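Local coordinates for probable transcriptional regulator (Pseudomonas aeruginosa PAO1, PDB 2GEN), which probably binds DNA as a transcriptional regulator of the TetR family, with an all-helical chain that pairs with a second subunit, at residues R53-A67 with L117-F129. Sequence-based numbering, arbitrary orientation.
Sequences RIHGELYLAGIGQYA and LGERLRADNQAHF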
loop_
_atom_site.group_PDB
_atom_site.type_symbol
_atom_site.label_atom_id
_atom_site.label_comp_id
_atom_site.label_asym_id
_atom_site.label_seq_id
_atom_site.Cartn_x
_atom_site.Cartn_y
_atom_site.Cartn_z
ATOM N N ARG A 53 -4.402 -5.130 23.493
ATOM C CA ARG A 53 -5.456 -6.037 23.047
ATOM C C ARG A 53 -6.570 -5.254 22.332
ATOM O O ARG A 53 -7.050 -5.675 21.283
ATOM C CB ARG A 53 -6.035 -6.857 24.177
ATOM C CG ARG A 53 -6.633 -8.145 23.637
ATOM C CD ARG A 53 -8.056 -8.193 24.000
ATOM N NE ARG A 53 -8.773 -9.282 23.340
ATOM C CZ ARG A 53 -8.779 -10.540 23.767
ATOM N NH1 ARG A 53 -8.049 -10.894 24.822
ATOM N NH2 ARG A 53 -9.483 -11.454 23.116
ATOM N N ILE A 54 -6.946 -4.116 22.909
ATOM C CA ILE A 54 -7.928 -3.216 22.305
ATOM C C ILE A 54 -7.476 -2.771 20.910
ATOM O O ILE A 54 -8.292 -2.735 19.960
ATOM C CB ILE A 54 -8.220 -2.002 23.209
ATOM C CG1 ILE A 54 -8.993 -2.453 24.457
ATOM C CG2 ILE A 54 -9.028 -0.955 22.466
ATOM C CD1 ILE A 54 -9.230 -1.346 25.519
ATOM N N HIS A 55 -6.195 -2.435 20.793
ATOM C CA HIS A 55 -5.560 -2.088 19.513
ATOM C C HIS A 55 -5.748 -3.189 18.444
ATOM O O HIS A 55 -6.186 -2.904 17.312
ATOM C CB HIS A 55 -4.079 -1.798 19.764
ATOM C CG HIS A 55 -3.295 -1.448 18.544
ATOM N ND1 HIS A 55 -2.736 -2.400 17.720
ATOM C CD2 HIS A 55 -2.938 -0.250 18.032
ATOM C CE1 HIS A 55 -2.080 -1.805 16.744
ATOM N NE2 HIS A 55 -2.190 -0.498 16.908
ATOM N N GLY A 56 -5.444 -4.435 18.798
ATOM C CA GLY A 56 -5.634 -5.564 17.871
ATOM C C GLY A 56 -7.106 -5.848 17.565
ATOM O O GLY A 56 -7.458 -6.188 16.425
ATOM N N GLU A 57 -7.980 -5.710 18.559
ATOM C CA GLU A 57 -9.415 -5.925 18.331
ATOM C C GLU A 57 -9.964 -4.846 17.386
ATOM O O GLU A 57 -10.823 -5.152 16.521
ATOM C CB GLU A 57 -10.214 -5.968 19.638
ATOM C CG GLU A 57 -9.838 -7.152 20.588
ATOM C CD GLU A 57 -10.403 -8.502 20.161
ATOM O OE1 GLU A 57 -11.041 -8.615 19.073
ATOM O OE2 GLU A 57 -10.204 -9.485 20.910
ATOM N N LEU A 58 -9.475 -3.615 17.539
ATOM C CA LEU A 58 -9.856 -2.524 16.626
ATOM C C LEU A 58 -9.465 -2.869 15.173
ATOM O O LEU A 58 -10.247 -2.652 14.206
ATOM C CB LEU A 58 -9.229 -1.191 17.077
ATOM C CG LEU A 58 -9.489 0.053 16.194
ATOM C CD1 LEU A 58 -11.003 0.341 16.086
ATOM C CD2 LEU A 58 -8.712 1.295 16.679
ATOM N N TYR A 59 -8.260 -3.418 15.025
ATOM C CA TYR A 59 -7.765 -3.844 13.715
ATOM C C TYR A 59 -8.672 -4.928 13.140
ATOM O O TYR A 59 -9.177 -4.816 11.990
ATOM C CB TYR A 59 -6.306 -4.344 13.795
ATOM C CG TYR A 59 -5.764 -4.658 12.431
ATOM C CD1 TYR A 59 -5.171 -3.669 11.649
ATOM C CD2 TYR A 59 -5.887 -5.944 11.904
ATOM C CE1 TYR A 59 -4.693 -3.981 10.347
ATOM C CE2 TYR A 59 -5.423 -6.254 10.636
ATOM C CZ TYR A 59 -4.841 -5.294 9.868
ATOM O OH TYR A 59 -4.432 -5.648 8.596
ATOM N N LEU A 60 -8.882 -5.985 13.918
ATOM C CA LEU A 60 -9.670 -7.124 13.427
ATOM C C LEU A 60 -11.115 -6.733 13.104
ATOM O O LEU A 60 -11.702 -7.236 12.130
ATOM C CB LEU A 60 -9.658 -8.273 14.430
ATOM C CG LEU A 60 -8.293 -8.918 14.726
ATOM C CD1 LEU A 60 -8.487 -9.964 15.828
ATOM C CD2 LEU A 60 -7.679 -9.578 13.490
ATOM N N ALA A 61 -11.702 -5.868 13.931
ATOM C CA ALA A 61 -13.066 -5.376 13.646
ATOM C C ALA A 61 -13.138 -4.596 12.339
ATOM O O ALA A 61 -14.148 -4.698 11.616
ATOM C CB ALA A 61 -13.580 -4.529 14.778
ATOM N N GLY A 62 -12.094 -3.824 12.041
ATOM C CA GLY A 62 -12.052 -3.026 10.821
ATOM C C GLY A 62 -11.983 -3.888 9.578
ATOM O O GLY A 62 -12.767 -3.703 8.646
ATOM N N ILE A 63 -11.049 -4.840 9.531
ATOM C CA ILE A 63 -11.058 -5.778 8.403
ATOM C C ILE A 63 -12.345 -6.610 8.376
ATOM O O ILE A 63 -12.854 -6.930 7.292
ATOM C CB ILE A 63 -9.752 -6.642 8.284
ATOM C CG1 ILE A 63 -9.579 -7.559 9.513
ATOM C CG2 ILE A 63 -8.547 -5.725 8.086
ATOM C CD1 ILE A 63 -8.448 -8.622 9.333
ATOM N N GLY A 64 -12.896 -6.933 9.548
ATOM C CA GLY A 64 -14.153 -7.687 9.641
ATOM C C GLY A 64 -15.311 -6.930 8.969
ATOM O O GLY A 64 -16.238 -7.554 8.425
ATOM N N GLN A 65 -15.264 -5.598 9.007
ATOM C CA GLN A 65 -16.390 -4.823 8.427
ATOM C C GLN A 65 -16.384 -4.893 6.914
ATOM O O GLN A 65 -17.457 -5.057 6.272
ATOM C CB GLN A 65 -16.419 -3.358 8.906
ATOM C CG GLN A 65 -16.898 -3.252 10.332
ATOM C CD GLN A 65 -17.455 -1.869 10.656
ATOM O OE1 GLN A 65 -17.335 -0.923 9.866
ATOM N NE2 GLN A 65 -18.041 -1.749 11.846
ATOM N N TYR A 66 -15.198 -4.813 6.335
ATOM C CA TYR A 66 -15.089 -5.024 4.899
ATOM C C TYR A 66 -15.578 -6.427 4.497
ATOM O O TYR A 66 -16.375 -6.560 3.577
ATOM C CB TYR A 66 -13.681 -4.692 4.398
ATOM C CG TYR A 66 -13.473 -4.942 2.918
ATOM C CD1 TYR A 66 -14.057 -4.118 1.937
ATOM C CD2 TYR A 66 -12.687 -6.011 2.493
ATOM C CE1 TYR A 66 -13.886 -4.372 0.575
ATOM C CE2 TYR A 66 -12.468 -6.258 1.117
ATOM C CZ TYR A 66 -13.062 -5.435 0.148
ATOM O OH TYR A 66 -12.856 -5.664 -1.204
ATOM N N ALA A 67 -15.162 -7.458 5.231
ATOM C CA ALA A 67 -15.588 -8.817 4.857
ATOM C C ALA A 67 -17.102 -8.982 4.937
ATOM O O ALA A 67 -17.695 -9.665 4.095
ATOM C CB ALA A 67 -14.872 -9.849 5.724
ATOM N N LEU A 117 -2.653 -11.495 18.949
ATOM C CA LEU A 117 -3.830 -11.709 18.096
ATOM C C LEU A 117 -3.419 -12.150 16.700
ATOM O O LEU A 117 -4.251 -12.174 15.786
ATOM C CB LEU A 117 -4.722 -10.452 18.061
ATOM C CG LEU A 117 -5.916 -10.421 19.032
ATOM C CD1 LEU A 117 -5.577 -10.963 20.426
ATOM C CD2 LEU A 117 -6.550 -9.033 19.135
ATOM N N GLY A 118 -2.149 -12.534 16.551
ATOM C CA GLY A 118 -1.592 -12.957 15.259
ATOM C C GLY A 118 -2.275 -14.183 14.663
ATOM O O GLY A 118 -2.512 -14.244 13.448
ATOM N N GLU A 119 -2.597 -15.153 15.518
ATOM C CA GLU A 119 -3.267 -16.377 15.101
ATOM C C GLU A 119 -4.668 -16.080 14.582
ATOM O O GLU A 119 -5.107 -16.630 13.551
ATOM C CB GLU A 119 -3.351 -17.360 16.278
ATOM C CG GLU A 119 -2.061 -18.143 16.532
ATOM C CD GLU A 119 -0.972 -17.355 17.284
ATOM O OE1 GLU A 119 -1.239 -16.238 17.814
ATOM O OE2 GLU A 119 0.168 -17.887 17.360
ATOM N N ARG A 120 -5.368 -15.204 15.305
ATOM C CA ARG A 120 -6.722 -14.825 14.930
ATOM C C ARG A 120 -6.722 -14.039 13.641
ATOM O O ARG A 120 -7.632 -14.202 12.822
ATOM C CB ARG A 120 -7.375 -14.007 16.018
ATOM C CG ARG A 120 -8.038 -14.848 17.072
ATOM C CD ARG A 120 -8.561 -13.982 18.176
ATOM N NE ARG A 120 -9.611 -13.076 17.718
ATOM C CZ ARG A 120 -10.100 -12.061 18.430
ATOM N NH1 ARG A 120 -9.641 -11.809 19.661
ATOM N NH2 ARG A 120 -11.053 -11.288 17.906
ATOM N N LEU A 121 -5.723 -13.174 13.483
ATOM C CA LEU A 121 -5.556 -12.420 12.237
ATOM C C LEU A 121 -5.369 -13.390 11.051
ATOM O O LEU A 121 -6.031 -13.239 10.014
ATOM C CB LEU A 121 -4.409 -11.402 12.336
ATOM C CG LEU A 121 -4.026 -10.570 11.100
ATOM C CD1 LEU A 121 -5.270 -9.935 10.393
ATOM C CD2 LEU A 121 -2.957 -9.515 11.386
ATOM N N ARG A 122 -4.513 -14.398 11.220
ATOM C CA ARG A 122 -4.303 -15.404 10.162
ATOM C C ARG A 122 -5.585 -16.165 9.808
ATOM O O ARG A 122 -5.890 -16.347 8.609
ATOM C CB ARG A 122 -3.188 -16.407 10.517
ATOM C CG ARG A 122 -1.772 -15.848 10.506
ATOM C CD ARG A 122 -0.751 -16.952 10.923
ATOM N NE ARG A 122 -0.865 -18.167 10.097
ATOM C CZ ARG A 122 -0.384 -18.307 8.858
ATOM N NH1 ARG A 122 0.247 -17.305 8.249
ATOM N NH2 ARG A 122 -0.540 -19.460 8.213
ATOM N N ALA A 123 -6.309 -16.633 10.831
ATOM C CA ALA A 123 -7.571 -17.344 10.643
ATOM C C ALA A 123 -8.644 -16.458 9.975
ATOM O O ALA A 123 -9.368 -16.913 9.049
ATOM C CB ALA A 123 -8.071 -17.875 11.981
ATOM N N ASP A 124 -8.743 -15.200 10.426
ATOM C CA ASP A 124 -9.684 -14.241 9.818
ATOM C C ASP A 124 -9.329 -14.027 8.355
ATOM O O ASP A 124 -10.215 -14.107 7.489
ATOM C CB ASP A 124 -9.678 -12.885 10.544
ATOM C CG ASP A 124 -10.443 -12.922 11.846
ATOM O OD1 ASP A 124 -10.882 -14.026 12.236
ATOM O OD2 ASP A 124 -10.599 -11.847 12.474
ATOM N N ASN A 125 -8.056 -13.720 8.090
ATOM C CA ASN A 125 -7.567 -13.535 6.715
ATOM C C ASN A 125 -7.891 -14.762 5.848
ATOM O O ASN A 125 -8.371 -14.627 4.707
ATOM C CB ASN A 125 -6.053 -13.334 6.683
ATOM C CG ASN A 125 -5.614 -11.959 7.139
ATOM O OD1 ASN A 125 -4.347 -11.859 7.505
ATOM N ND2 ASN A 125 -6.388 -11.005 7.159
ATOM N N GLN A 126 -7.632 -15.959 6.384
ATOM C CA GLN A 126 -7.937 -17.199 5.643
ATOM C C GLN A 126 -9.437 -17.323 5.298
ATOM O O GLN A 126 -9.804 -17.693 4.156
ATOM C CB GLN A 126 -7.455 -18.411 6.467
ATOM C CG GLN A 126 -7.602 -19.806 5.852
ATOM C CD GLN A 126 -6.796 -20.863 6.658
ATOM O OE1 GLN A 126 -6.632 -20.732 7.884
ATOM N NE2 GLN A 126 -6.262 -21.889 5.964
ATOM N N ALA A 127 -10.300 -17.040 6.268
ATOM C CA ALA A 127 -11.747 -17.128 6.053
ATOM C C ALA A 127 -12.166 -16.115 4.983
ATOM O O ALA A 127 -12.992 -16.414 4.115
ATOM C CB ALA A 127 -12.522 -16.862 7.355
ATOM N N HIS A 128 -11.590 -14.927 5.051
ATOM C CA HIS A 128 -11.978 -13.840 4.105
ATOM C C HIS A 128 -11.611 -14.211 2.688
ATOM O O HIS A 128 -12.461 -14.116 1.782
ATOM C CB HIS A 128 -11.363 -12.502 4.524
ATOM C CG HIS A 128 -11.800 -12.062 5.884
ATOM N ND1 HIS A 128 -11.099 -11.137 6.632
ATOM C CD2 HIS A 128 -12.858 -12.435 6.639
ATOM C CE1 HIS A 128 -11.725 -10.947 7.784
ATOM N NE2 HIS A 128 -12.789 -11.727 7.817
ATOM N N PHE A 129 -10.383 -14.692 2.517
ATOM C CA PHE A 129 -9.877 -15.120 1.198
ATOM C C PHE A 129 -10.737 -16.254 0.676
ATOM O O PHE A 129 -11.061 -16.324 -0.501
ATOM C CB PHE A 129 -8.413 -15.599 1.291
ATOM C CG PHE A 129 -8.040 -16.586 0.231
ATOM C CD1 PHE A 129 -7.612 -16.158 -1.019
ATOM C CD2 PHE A 129 -8.150 -17.969 0.460
ATOM C CE1 PHE A 129 -7.306 -17.056 -2.018
ATOM C CE2 PHE A 129 -7.843 -18.881 -0.539
ATOM C CZ PHE A 129 -7.403 -18.411 -1.791
HETATM O O HOH W 1 -5.039 -8.060 7.235
HETATM O O HOH W 2 -11.772 -9.962 11.209
#
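Leu60 reaches across to Leu121 and Leu117 at the centre of a parallel helix pair in this TetR-family all-helical fold; the axes of 53-67 and 118-129 run 8° apart at 10.9 Å. With CG beside its backbone N (chi1 -63°), Leu60 splits its methyls: CD2 lies 3.9 Å from Leu121 CB, while CD1 turns to Leu117 CD2. Leu121 CD1 touches both Ile63 CD1, at 3.6 Å, and the edge of the Tyr59 ring at CE2. Leu117, at the helix N-cap, lays CD2 on the backbone of Gly56, whose missing side chain leaves room for it. Farther along, Ala67 CB sits over one face of the His128 ring, 3.6 Å from its centroid, a CH-pi contact. One water accepts from Asn125 ND2 and bonds Tyr59 OH; Asn125 OD1 is held by Arg109 from helix 99-114. A second donates to Leu60 O and Asp124 OD2. Toward the N-terminal end, the Arg120 guanidinium lies with one face under Leu60 CD1 and grips Glu57 end-on, NH2 to OE1 at 2.9 Å and NH1 to OE2 at 2.7 Å, the two planes 49° apart. Glu57 OE2 also accepts from Arg53 NE, at 2.8 Å, and Arg53 NH2: three N-H groups on one oxygen.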